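Protein MJ1225 (Methanocaldococcus jannaschii, PDB 3KH5) binds AMP and ADP through its CBS domains and, as a putative archaeal homolog of the gamma subunit of AMP-activated protein kinase, may sense cellular energy state. Local coordinates at residues Val17-Ala26 with Ala81-Ile89; Arg37-Val48 with Gly116-Leu127. All blocks are in the same frame, centred on the assembly; numbering follows the deposited sequence.

Contact 1: Val17-Ala26 with Ala81-Ile89; sequences VYPTTTIRKA and AINEPVREI. With AMP (adenosine monophosphate), chain F.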
loop_
_atom_site.group_PDB
_atom_site.type_symbol
_atom_site.label_atom_id
_atom_site.label_comp_id
_atom_site.label_asym_id
_atom_site.label_seq_id
_atom_site.Cartn_x
_atom_site.Cartn_y
_atom_site.Cartn_z
ATOM N N VAL A 17 -14.742 -7.370 0.095
ATOM C CA VAL A 17 -15.793 -6.989 -0.854
ATOM C C VAL A 17 -16.110 -8.161 -1.806
ATOM O O VAL A 17 -15.443 -9.200 -1.766
ATOM C CB VAL A 17 -15.437 -5.695 -1.652
ATOM C CG1 VAL A 17 -15.232 -4.511 -0.709
ATOM C CG2 VAL A 17 -14.208 -5.906 -2.537
ATOM N N TYR A 18 -17.135 -7.990 -2.644
ATOM C CA TYR A 18 -17.542 -9.001 -3.633
ATOM C C TYR A 18 -17.200 -8.537 -5.039
ATOM O O TYR A 18 -16.978 -7.345 -5.247
ATOM C CB TYR A 18 -19.042 -9.279 -3.526
ATOM C CG TYR A 18 -19.460 -9.512 -2.107
ATOM C CD1 TYR A 18 -19.137 -10.701 -1.455
ATOM C CD2 TYR A 18 -20.135 -8.528 -1.393
ATOM C CE1 TYR A 18 -19.500 -10.913 -0.130
ATOM C CE2 TYR A 18 -20.505 -8.727 -0.071
ATOM C CZ TYR A 18 -20.185 -9.921 0.555
ATOM O OH TYR A 18 -20.550 -10.121 1.867
ATOM N N PRO A 19 -17.159 -9.472 -6.017
ATOM C CA PRO A 19 -16.825 -9.076 -7.386
ATOM C C PRO A 19 -17.783 -8.032 -7.950
ATOM O O PRO A 19 -17.378 -7.211 -8.778
ATOM C CB PRO A 19 -16.960 -10.385 -8.179
ATOM C CG PRO A 19 -16.748 -11.451 -7.179
ATOM C CD PRO A 19 -17.323 -10.934 -5.898
ATOM N N THR A 20 -19.033 -8.061 -7.495
ATOM C CA THR A 20 -20.050 -7.126 -7.983
ATOM C C THR A 20 -20.180 -5.842 -7.151
ATOM O O THR A 20 -20.956 -4.949 -7.508
ATOM C CB THR A 20 -21.429 -7.805 -8.131
ATOM O OG1 THR A 20 -21.748 -8.513 -6.928
ATOM C CG2 THR A 20 -21.428 -8.777 -9.302
ATOM N N THR A 21 -19.440 -5.752 -6.047
ATOM C CA THR A 21 -19.331 -4.503 -5.296
ATOM C C THR A 21 -18.718 -3.459 -6.236
ATOM O O THR A 21 -17.731 -3.746 -6.913
ATOM C CB THR A 21 -18.437 -4.692 -4.049
ATOM O OG1 THR A 21 -18.970 -5.742 -3.232
ATOM C CG2 THR A 21 -18.349 -3.413 -3.222
ATOM N N THR A 22 -19.312 -2.267 -6.303
ATOM C CA THR A 22 -18.778 -1.205 -7.163
ATOM C C THR A 22 -17.430 -0.721 -6.654
ATOM O O THR A 22 -17.137 -0.825 -5.461
ATOM C CB THR A 22 -19.716 0.028 -7.256
ATOM O OG1 THR A 22 -19.852 0.627 -5.963
ATOM C CG2 THR A 22 -21.087 -0.352 -7.791
ATOM N N ILE A 23 -16.619 -0.184 -7.562
ATOM C CA ILE A 23 -15.385 0.516 -7.197
ATOM C C ILE A 23 -15.645 1.592 -6.125
ATOM O O ILE A 23 -14.903 1.672 -5.138
ATOM C CB ILE A 23 -14.690 1.129 -8.448
ATOM C CG1 ILE A 23 -14.162 0.016 -9.366
ATOM C CG2 ILE A 23 -13.559 2.084 -8.040
ATOM C CD1 ILE A 23 -13.910 0.441 -10.813
ATOM N N ARG A 24 -16.696 2.400 -6.313
ATOM C CA ARG A 24 -17.070 3.436 -5.327
ATOM C C ARG A 24 -17.246 2.835 -3.932
ATOM O O ARG A 24 -16.661 3.331 -2.969
ATOM C CB ARG A 24 -18.336 4.238 -5.725
ATOM C CG ARG A 24 -18.687 5.409 -4.730
ATOM C CD ARG A 24 -20.015 6.172 -5.026
ATOM N NE ARG A 24 -20.391 7.137 -3.968
ATOM C CZ ARG A 24 -20.263 8.467 -4.051
ATOM N NH1 ARG A 24 -19.753 9.038 -5.136
ATOM N NH2 ARG A 24 -20.641 9.232 -3.030
ATOM N N LYS A 25 -18.041 1.768 -3.833
ATOM C CA LYS A 25 -18.310 1.104 -2.550
ATOM C C LYS A 25 -17.052 0.472 -1.949
ATOM O O LYS A 25 -16.874 0.480 -0.729
ATOM C CB LYS A 25 -19.428 0.056 -2.692
ATOM C CG LYS A 25 -19.858 -0.645 -1.386
ATOM C CD LYS A 25 -20.796 0.215 -0.539
ATOM C CE LYS A 25 -21.178 -0.480 0.770
ATOM N NZ LYS A 25 -22.037 0.386 1.634
ATOM N N ALA A 26 -16.191 -0.078 -2.807
ATOM C CA ALA A 26 -14.901 -0.622 -2.378
ATOM C C ALA A 26 -14.030 0.470 -1.760
ATOM O O ALA A 26 -13.400 0.252 -0.723
ATOM C CB ALA A 26 -14.182 -1.288 -3.546
ATOM N N ALA A 81 -17.555 5.828 -13.923
ATOM C CA ALA A 81 -16.610 4.711 -13.945
ATOM C C ALA A 81 -16.568 3.967 -12.619
ATOM O O ALA A 81 -16.407 2.746 -12.591
ATOM C CB ALA A 81 -15.216 5.194 -14.327
ATOM N N ILE A 82 -16.723 4.702 -11.521
ATOM C CA ILE A 82 -16.694 4.082 -10.197
ATOM C C ILE A 82 -17.952 3.284 -9.864
ATOM O O ILE A 82 -18.012 2.631 -8.822
ATOM C CB ILE A 82 -16.363 5.082 -9.057
ATOM C CG1 ILE A 82 -17.358 6.247 -9.027
ATOM C CG2 ILE A 82 -14.911 5.561 -9.175
ATOM C CD1 ILE A 82 -17.221 7.163 -7.817
ATOM N N ASN A 83 -18.949 3.330 -10.748
ATOM C CA ASN A 83 -20.110 2.446 -10.631
ATOM C C ASN A 83 -19.866 1.046 -11.211
ATOM O O ASN A 83 -20.682 0.141 -11.010
ATOM C CB ASN A 83 -21.379 3.096 -11.210
ATOM C CG ASN A 83 -22.014 4.103 -10.252
ATOM O OD1 ASN A 83 -21.622 4.212 -9.087
ATOM N ND2 ASN A 83 -23.004 4.842 -10.743
ATOM N N GLU A 84 -18.742 0.867 -11.905
ATOM C CA GLU A 84 -18.318 -0.452 -12.388
ATOM C C GLU A 84 -18.033 -1.397 -11.220
ATOM O O GLU A 84 -17.558 -0.953 -10.175
ATOM C CB GLU A 84 -17.060 -0.337 -13.261
ATOM C CG GLU A 84 -17.259 0.390 -14.589
ATOM C CD GLU A 84 -17.861 -0.484 -15.679
ATOM O OE1 GLU A 84 -18.196 0.065 -16.748
ATOM O OE2 GLU A 84 -17.999 -1.710 -15.479
ATOM N N PRO A 85 -18.318 -2.701 -11.396
ATOM C CA PRO A 85 -17.969 -3.690 -10.383
ATOM C C PRO A 85 -16.457 -3.769 -10.193
ATOM O O PRO A 85 -15.692 -3.607 -11.151
ATOM C CB PRO A 85 -18.514 -5.000 -10.959
ATOM C CG PRO A 85 -18.581 -4.777 -12.422
ATOM C CD PRO A 85 -18.931 -3.328 -12.585
ATOM N N VAL A 86 -16.051 -4.001 -8.949
ATOM C CA VAL A 86 -14.651 -4.062 -8.575
ATOM C C VAL A 86 -13.915 -5.141 -9.385
ATOM O O VAL A 86 -12.700 -5.049 -9.568
ATOM C CB VAL A 86 -14.485 -4.242 -7.031
ATOM C CG1 VAL A 86 -14.537 -5.710 -6.624
ATOM C CG2 VAL A 86 -13.200 -3.596 -6.546
ATOM N N ARG A 87 -14.650 -6.132 -9.898
ATOM C CA ARG A 87 -14.032 -7.184 -10.712
ATOM C C ARG A 87 -13.319 -6.606 -11.945
ATOM O O ARG A 87 -12.371 -7.219 -12.453
ATOM C CB ARG A 87 -15.034 -8.290 -11.092
ATOM C CG ARG A 87 -15.925 -7.967 -12.274
ATOM C CD ARG A 87 -17.082 -8.935 -12.402
ATOM N NE ARG A 87 -18.113 -8.364 -13.264
ATOM C CZ ARG A 87 -19.361 -8.811 -13.368
ATOM N NH1 ARG A 87 -19.767 -9.861 -12.662
ATOM N NH2 ARG A 87 -20.210 -8.200 -14.186
ATOM N N GLU A 88 -13.732 -5.421 -12.399
ATOM C CA GLU A 88 -13.077 -4.776 -13.541
ATOM C C GLU A 88 -11.631 -4.340 -13.267
ATOM O O GLU A 88 -10.834 -4.250 -14.202
ATOM C CB GLU A 88 -13.891 -3.584 -14.071
ATOM C CG GLU A 88 -15.185 -3.957 -14.810
ATOM C CD GLU A 88 -14.969 -4.566 -16.200
ATOM O OE1 GLU A 88 -13.871 -4.415 -16.783
ATOM O OE2 GLU A 88 -15.922 -5.195 -16.712
ATOM N N ILE A 89 -11.296 -4.071 -12.004
ATOM C CA ILE A 89 -9.961 -3.555 -11.658
ATOM C C ILE A 89 -9.197 -4.335 -10.576
ATOM O O ILE A 89 -8.063 -3.980 -10.244
ATOM C CB ILE A 89 -9.981 -2.029 -11.300
ATOM C CG1 ILE A 89 -10.781 -1.755 -10.018
ATOM C CG2 ILE A 89 -10.483 -1.194 -12.483
ATOM C CD1 ILE A 89 -10.461 -0.412 -9.365
HETATM P P AMP F . -15.625 -2.002 -24.143
HETATM O O1P AMP F . -15.321 -3.303 -24.783
HETATM O O2P AMP F . -15.846 -2.138 -22.541
HETATM O O3P AMP F . -16.999 -1.367 -24.709
HETATM O "O5'" AMP F . -14.500 -0.888 -24.395
HETATM C "C5'" AMP F . -14.372 0.201 -23.487
HETATM C "C4'" AMP F . -13.020 0.934 -23.647
HETATM O "O4'" AMP F . -12.420 1.124 -22.327
HETATM C "C3'" AMP F . -11.959 0.205 -24.484
HETATM O "O3'" AMP F . -11.069 1.156 -25.090
HETATM C "C2'" AMP F . -11.233 -0.650 -23.448
HETATM O "O2'" AMP F . -9.860 -0.818 -23.821
HETATM C "C1'" AMP F . -11.315 0.184 -22.165
HETATM N N9 AMP F . -11.590 -0.640 -20.958
HETATM C C8 AMP F . -12.726 -1.281 -20.674
HETATM N N7 AMP F . -12.600 -1.906 -19.503
HETATM C C5 AMP F . -11.382 -1.656 -19.038
HETATM C C6 AMP F . -10.695 -2.027 -17.887
HETATM N N6 AMP F . -11.276 -2.801 -16.976
HETATM N N1 AMP F . -9.434 -1.592 -17.712
HETATM C C2 AMP F . -8.845 -0.819 -18.617
HETATM N N3 AMP F . -9.475 -0.449 -19.725
HETATM C C4 AMP F . -10.738 -0.849 -19.961
#

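Contact 2: Arg37-Val48 with Gly116-Leu127; sequences RLPVVNAGNNKV and GGAPIVNDENQL. With ADP (adenosine-5'-diphosphate), chain D; ADP (adenosine-5'-diphosphate), chain B.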
loop_
_atom_site.group_PDB
_atom_site.type_symbol
_atom_site.label_atom_id
_atom_site.label_comp_id
_atom_site.label_asym_id
_atom_site.label_seq_id
_atom_site.Cartn_x
_atom_site.Cartn_y
_atom_site.Cartn_z
ATOM N N ARG A 37 -6.198 -2.920 2.041
ATOM C CA ARG A 37 -6.033 -4.178 1.299
ATOM C C ARG A 37 -7.276 -5.045 1.477
ATOM O O ARG A 37 -7.521 -5.573 2.565
ATOM C CB ARG A 37 -4.785 -4.930 1.781
ATOM C CG ARG A 37 -4.530 -6.289 1.109
ATOM C CD ARG A 37 -3.434 -7.097 1.828
ATOM N NE ARG A 37 -2.251 -6.283 2.106
ATOM C CZ ARG A 37 -1.206 -6.151 1.294
ATOM N NH1 ARG A 37 -1.161 -6.798 0.133
ATOM N NH2 ARG A 37 -0.194 -5.367 1.651
ATOM N N LEU A 38 -8.061 -5.185 0.409
ATOM C CA LEU A 38 -9.338 -5.899 0.490
ATOM C C LEU A 38 -9.429 -7.147 -0.393
ATOM O O LEU A 38 -9.485 -7.025 -1.629
ATOM C CB LEU A 38 -10.509 -4.961 0.156
ATOM C CG LEU A 38 -10.710 -3.645 0.917
ATOM C CD1 LEU A 38 -11.891 -2.881 0.335
ATOM C CD2 LEU A 38 -10.908 -3.877 2.407
ATOM N N PRO A 39 -9.458 -8.350 0.230
ATOM C CA PRO A 39 -9.783 -9.572 -0.506
ATOM C C PRO A 39 -11.161 -9.476 -1.139
ATOM O O PRO A 39 -12.094 -8.930 -0.539
ATOM C CB PRO A 39 -9.786 -10.654 0.582
ATOM C CG PRO A 39 -8.886 -10.132 1.629
ATOM C CD PRO A 39 -9.112 -8.646 1.635
ATOM N N VAL A 40 -11.259 -9.982 -2.361
ATOM C CA VAL A 40 -12.523 -10.074 -3.057
ATOM C C VAL A 40 -12.941 -11.543 -2.989
ATOM O O VAL A 40 -12.185 -12.442 -3.377
ATOM C CB VAL A 40 -12.427 -9.536 -4.504
ATOM C CG1 VAL A 40 -13.797 -9.518 -5.162
ATOM C CG2 VAL A 40 -11.833 -8.124 -4.513
ATOM N N VAL A 41 -14.131 -11.779 -2.444
ATOM C CA VAL A 41 -14.629 -13.133 -2.212
ATOM C C VAL A 41 -16.015 -13.340 -2.841
ATOM O O VAL A 41 -16.754 -12.374 -3.042
ATOM C CB VAL A 41 -14.694 -13.467 -0.691
ATOM C CG1 VAL A 41 -13.311 -13.420 -0.045
ATOM C CG2 VAL A 41 -15.696 -12.568 0.050
ATOM N N ASN A 42 -16.368 -14.587 -3.150
ATOM C CA ASN A 42 -17.752 -14.911 -3.521
ATOM C C ASN A 42 -18.679 -14.784 -2.312
ATOM O O ASN A 42 -18.265 -15.073 -1.185
ATOM C CB ASN A 42 -17.854 -16.330 -4.075
ATOM C CG ASN A 42 -17.057 -16.529 -5.344
ATOM O OD1 ASN A 42 -16.439 -17.575 -5.541
ATOM N ND2 ASN A 42 -17.065 -15.527 -6.216
ATOM N N ALA A 43 -19.936 -14.391 -2.549
ATOM C CA ALA A 43 -20.863 -14.065 -1.433
ATOM C C ALA A 43 -21.530 -15.171 -0.556
ATOM O O ALA A 43 -21.674 -14.952 0.651
ATOM C CB ALA A 43 -21.939 -13.072 -1.928
ATOM N N GLY A 44 -21.906 -16.344 -1.065
ATOM C CA GLY A 44 -21.260 -17.085 -2.121
ATOM C C GLY A 44 -20.766 -18.254 -1.280
ATOM O O GLY A 44 -21.456 -18.692 -0.335
ATOM N N ASN A 45 -19.563 -18.728 -1.587
ATOM C CA ASN A 45 -18.877 -19.750 -0.789
ATOM C C ASN A 45 -17.655 -19.210 -0.027
ATOM O O ASN A 45 -16.879 -19.985 0.543
ATOM C CB ASN A 45 -18.441 -20.892 -1.705
ATOM C CG ASN A 45 -17.887 -20.395 -3.036
ATOM O OD1 ASN A 45 -18.104 -21.015 -4.076
ATOM N ND2 ASN A 45 -17.182 -19.268 -3.011
ATOM N N ASN A 46 -17.486 -17.886 -0.038
ATOM C CA ASN A 46 -16.354 -17.207 0.612
ATOM C C ASN A 46 -14.986 -17.518 -0.006
ATOM O O ASN A 46 -13.952 -17.311 0.634
ATOM C CB ASN A 46 -16.339 -17.479 2.131
ATOM C CG ASN A 46 -15.970 -16.241 2.937
ATOM O OD1 ASN A 46 -16.343 -15.120 2.583
ATOM N ND2 ASN A 46 -15.251 -16.440 4.039
ATOM N N LYS A 47 -14.977 -18.003 -1.244
ATOM C CA LYS A 47 -13.720 -18.278 -1.931
ATOM C C LYS A 47 -13.062 -16.987 -2.396
ATOM O O LYS A 47 -13.732 -16.094 -2.917
ATOM C CB LYS A 47 -13.936 -19.215 -3.119
ATOM C CG LYS A 47 -14.210 -20.653 -2.718
ATOM C CD LYS A 47 -14.604 -21.512 -3.908
ATOM C CE LYS A 47 -15.066 -22.888 -3.443
ATOM N NZ LYS A 47 -15.515 -23.750 -4.572
ATOM N N VAL A 48 -11.748 -16.903 -2.199
ATOM C CA VAL A 48 -10.959 -15.759 -2.656
ATOM C C VAL A 48 -10.848 -15.792 -4.175
ATOM O O VAL A 48 -10.286 -16.730 -4.747
ATOM C CB VAL A 48 -9.542 -15.738 -2.027
ATOM C CG1 VAL A 48 -8.717 -14.572 -2.576
ATOM C CG2 VAL A 48 -9.631 -15.653 -0.511
ATOM N N GLY A 116 2.898 -7.581 0.271
ATOM C CA GLY A 116 3.036 -7.209 1.675
ATOM C C GLY A 116 1.985 -7.843 2.565
ATOM O O GLY A 116 2.035 -7.697 3.785
ATOM N N GLY A 117 1.031 -8.541 1.956
ATOM C CA GLY A 117 -0.080 -9.156 2.688
ATOM C C GLY A 117 -0.670 -10.264 1.843
ATOM O O GLY A 117 -0.719 -10.153 0.615
ATOM N N ALA A 118 -1.109 -11.339 2.491
ATOM C CA ALA A 118 -1.638 -12.502 1.778
ATOM C C ALA A 118 -2.827 -13.127 2.501
ATOM O O ALA A 118 -2.738 -13.405 3.701
ATOM C CB ALA A 118 -0.537 -13.544 1.570
ATOM N N PRO A 119 -3.941 -13.351 1.778
ATOM C CA PRO A 119 -5.058 -14.095 2.347
ATOM C C PRO A 119 -4.616 -15.498 2.761
ATOM O O PRO A 119 -3.804 -16.124 2.072
ATOM C CB PRO A 119 -6.054 -14.175 1.183
ATOM C CG PRO A 119 -5.722 -13.011 0.323
ATOM C CD PRO A 119 -4.230 -12.915 0.397
ATOM N N ILE A 120 -5.113 -15.965 3.898
ATOM C CA ILE A 120 -4.888 -17.342 4.314
ATOM C C ILE A 120 -6.158 -18.103 3.978
ATOM O O ILE A 120 -7.255 -17.699 4.377
ATOM C CB ILE A 120 -4.552 -17.448 5.814
ATOM C CG1 ILE A 120 -3.210 -16.764 6.099
ATOM C CG2 ILE A 120 -4.482 -18.910 6.257
ATOM C CD1 ILE A 120 -3.114 -16.157 7.490
ATOM N N VAL A 121 -6.013 -19.183 3.216
ATOM C CA VAL A 121 -7.166 -19.939 2.732
ATOM C C VAL A 121 -7.115 -21.403 3.149
ATOM O O VAL A 121 -6.049 -21.940 3.462
ATOM C CB VAL A 121 -7.322 -19.861 1.180
ATOM C CG1 VAL A 121 -7.424 -18.415 0.709
ATOM C CG2 VAL A 121 -6.179 -20.589 0.461
ATOM N N ASN A 122 -8.280 -22.048 3.153
ATOM C CA ASN A 122 -8.323 -23.484 3.381
ATOM C C ASN A 122 -8.172 -24.241 2.068
ATOM O O ASN A 122 -7.812 -23.651 1.044
ATOM C CB ASN A 122 -9.584 -23.898 4.160
ATOM C CG ASN A 122 -10.875 -23.628 3.406
ATOM O OD1 ASN A 122 -10.881 -23.407 2.193
ATOM N ND2 ASN A 122 -11.989 -23.654 4.129
ATOM N N ASP A 123 -8.444 -25.542 2.097
ATOM C CA ASP A 123 -8.261 -26.377 0.914
ATOM C C ASP A 123 -9.265 -26.077 -0.205
ATOM O O ASP A 123 -9.007 -26.404 -1.367
ATOM C CB ASP A 123 -8.232 -27.868 1.283
ATOM C CG ASP A 123 -6.839 -28.341 1.717
ATOM O OD1 ASP A 123 -5.874 -27.544 1.652
ATOM O OD2 ASP A 123 -6.708 -29.518 2.119
ATOM N N GLU A 124 -10.386 -25.435 0.138
ATOM C CA GLU A 124 -11.377 -25.022 -0.865
ATOM C C GLU A 124 -11.136 -23.594 -1.367
ATOM O O GLU A 124 -11.956 -23.055 -2.117
ATOM C CB GLU A 124 -12.815 -25.118 -0.324
ATOM C CG GLU A 124 -12.989 -25.792 1.036
ATOM C CD GLU A 124 -12.698 -27.280 1.019
ATOM O OE1 GLU A 124 -12.186 -27.790 2.037
ATOM O OE2 GLU A 124 -12.974 -27.942 -0.007
ATOM N N ASN A 125 -10.023 -22.986 -0.952
ATOM C CA ASN A 125 -9.705 -21.586 -1.279
ATOM C C ASN A 125 -10.647 -20.579 -0.599
ATOM O O ASN A 125 -10.743 -19.419 -1.012
ATOM C CB ASN A 125 -9.651 -21.370 -2.803
ATOM C CG ASN A 125 -8.932 -20.087 -3.193
ATOM O OD1 ASN A 125 -7.799 -19.839 -2.777
ATOM N ND2 ASN A 125 -9.588 -19.270 -4.011
ATOM N N GLN A 126 -11.330 -21.036 0.451
ATOM C CA GLN A 126 -12.206 -20.185 1.253
ATOM C C GLN A 126 -11.351 -19.325 2.174
ATOM O O GLN A 126 -10.354 -19.802 2.719
ATOM C CB GLN A 126 -13.179 -21.033 2.084
ATOM C CG GLN A 126 -14.265 -21.754 1.286
ATOM C CD GLN A 126 -15.191 -22.583 2.168
ATOM O OE1 GLN A 126 -14.763 -23.538 2.817
ATOM N NE2 GLN A 126 -16.474 -22.222 2.189
ATOM N N LEU A 127 -11.739 -18.065 2.344
ATOM C CA LEU A 127 -10.979 -17.151 3.189
ATOM C C LEU A 127 -11.053 -17.565 4.657
ATOM O O LEU A 127 -12.142 -17.740 5.208
ATOM C CB LEU A 127 -11.465 -15.710 3.017
ATOM C CG LEU A 127 -10.654 -14.643 3.760
ATOM C CD1 LEU A 127 -9.277 -14.461 3.133
ATOM C CD2 LEU A 127 -11.404 -13.329 3.781
HETATM P PB ADP D . 1.759 -4.712 -1.386
HETATM O O1B ADP D . 3.184 -4.558 -1.794
HETATM O O2B ADP D . 1.399 -3.770 -0.108
HETATM O O3B ADP D . 1.356 -6.217 -0.945
HETATM P PA ADP D . 0.397 -2.847 -2.686
HETATM O O1A ADP D . 1.155 -1.918 -3.554
HETATM O O2A ADP D . -1.156 -2.451 -2.392
HETATM O O3A ADP D . 0.729 -4.390 -2.544
HETATM O "O5'" ADP D . -0.269 -3.425 -4.081
HETATM C "C5'" ADP D . 0.446 -3.590 -5.345
HETATM C "C4'" ADP D . -0.294 -4.560 -6.318
HETATM O "O4'" ADP D . -0.136 -5.918 -5.798
HETATM C "C3'" ADP D . -1.810 -4.314 -6.474
HETATM O "O3'" ADP D . -2.173 -4.510 -7.848
HETATM C "C2'" ADP D . -2.433 -5.389 -5.578
HETATM O "O2'" ADP D . -3.740 -5.783 -6.027
HETATM C "C1'" ADP D . -1.445 -6.538 -5.745
HETATM N N9 ADP D . -1.495 -7.466 -4.578
HETATM C C8 ADP D . -1.434 -7.182 -3.271
HETATM N N7 ADP D . -1.511 -8.318 -2.567
HETATM C C5 ADP D . -1.620 -9.322 -3.432
HETATM C C6 ADP D . -1.733 -10.702 -3.315
HETATM N N6 ADP D . -1.751 -11.287 -2.121
HETATM N N1 ADP D . -1.825 -11.437 -4.437
HETATM C C2 ADP D . -1.810 -10.876 -5.640
HETATM N N3 ADP D . -1.703 -9.564 -5.785
HETATM C C4 ADP D . -1.607 -8.776 -4.703
HETATM P PB ADP B . -2.276 -2.948 4.222
HETATM O O1B ADP B . -3.546 -2.425 4.777
HETATM O O2B ADP B . -1.221 -1.753 3.914
HETATM O O3B ADP B . -2.462 -3.676 2.809
HETATM P PA ADP B . -0.646 -3.399 6.416
HETATM O O1A ADP B . -0.877 -1.975 6.820
HETATM O O2A ADP B . -0.180 -4.501 7.541
HETATM O O3A ADP B . -1.540 -4.006 5.187
HETATM O "O5'" ADP B . -2.087 -3.735 7.147
HETATM C "C5'" ADP B . -2.734 -2.932 8.186
HETATM C "C4'" ADP B . -3.102 -3.767 9.451
HETATM O "O4'" ADP B . -4.503 -4.186 9.506
HETATM C "C3'" ADP B . -2.247 -5.037 9.461
HETATM O "O3'" ADP B . -1.660 -5.233 10.764
HETATM C "C2'" ADP B . -3.194 -6.181 9.108
HETATM O "O2'" ADP B . -3.028 -7.193 10.104
HETATM C "C1'" ADP B . -4.622 -5.609 9.180
HETATM N N9 ADP B . -5.473 -5.723 7.927
HETATM C C8 ADP B . -5.107 -5.404 6.681
HETATM N N7 ADP B . -6.123 -5.624 5.843
HETATM C C5 ADP B . -7.151 -6.081 6.553
HETATM C C6 ADP B . -8.452 -6.475 6.236
HETATM N N6 ADP B . -8.888 -6.436 4.979
HETATM N N1 ADP B . -9.263 -6.901 7.224
HETATM C C2 ADP B . -8.839 -6.950 8.482
HETATM N N3 ADP B . -7.606 -6.579 8.812
HETATM C C4 ADP B . -6.739 -6.145 7.877
#

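Contact 1: Val17-Ala26 with Ala81-Ile89
Thr22 and Pro85 form a single backbone bridge between Val17-Ala26 and Ala81-Ile89, and four N-H...O bonds flank it, from Pro19 with Arg87 to Arg24 with Ile82. Val86 N reaches Thr21 O at 2.7 Å, Ile23 N meets Glu84 O at 2.9 Å, Arg24 N bonds Ile82 O (2.8 Å), and Arg87 N bonds Pro19 O. The first turn of helix 23-33 thus has two of its amides, those of Ile23 and Arg24, satisfied by the facing loop, while the N-cap Thr22 accepts from Lys25 N through OG1. This joins the N-terminal end of helix 23-33, in the first CBS motif, to the loop between helix 78-81 and strand 97-98. Ile23 carries the apolar part: its CG1 lies 3.7 Å from Ile89 CD1, its CG2 meets Ile82 CG2, and the paired side chains cross at about a right angle, with Phe60 of helix 54-63 packing on all three isoleucines. Arg24 CB and, with CG anti to the backbone N (chi1 -176°), CG both lie 3.8 Å from Ile82 CD1, while the extended chain leads the guanidinium away from the loop. Val86 CG2 touches Ala26 CB at 3.9 Å. Beyond these, Glu88 holds AMP N6 with both its O and OE1, the latter at 3.1 Å.

Contact 2: Arg37-Val48 with Gly116-Leu127
Arg37 lays one face of its guanidinium over the Gly116-Gly117 peptide, with Gly117 N 3.1 Å above the plane. Its chain starts with CG anti to the backbone N (chi1 178°) and bends at chi3 (-47°), which turns the group toward the beta-phosphate of ADP in chain D: NH1 bonds O3B at 2.8 Å, and NH2 bonds both O2B and O3B. With no side chain at Gly117, the guanidinium can come close over the main chain, offset toward its rim, and Gly117 O receives N6 of the same ADP; Arg37 O receives N6 of the ADP in chain B. Strands 37-41 and 117-121 occupy equivalent places in two successive CBS motifs, and their hairpins face each other, joining the motifs as in a Bateman module. Pro39 CG and Pro119 CG approach loosely, at 4.5 Å. Farther out, Val48 CG2 lies 3.7 Å from Val121 CG1, the two side chains crossing at about a right angle, and also touches Leu127 CD1. At the turns the backbones of Lys47 and Gln126 form a single beta bridge: Leu127 N bonds Asn46 O, and Val48 N bonds Asn125 O. Gln126 NE2 bonds Asn45 O (2.8 Å, 165°) in its amide plane, while Gln126 OE1 accepts from Asn122 ND2, fixing the amide's rotation.

From the N terminus the chain passes Val17-Ala26, continues along helix 23-33 and enters strand 37-41, the first half of contact 2. It then runs through strand 48-53 and the helices up to 78-81 before Ala81-Ile89 returns to the start of helix 23-33, closing the 54-residue loop of contact 1. Helix 103-112 follows, and Gly116-Leu127 closes contact 2 over 67 residues. The segments alternate, so the two loops cross. Their centres lie about 17 Å apart, yet they touch where Val17 pairs with Pro39 and Val41 through probable backbone hydrogen bonds. Contact 1 ties the start of helix 23-33 to the loop that follows helix 78-81; contact 2 joins the hairpins of the first two motifs.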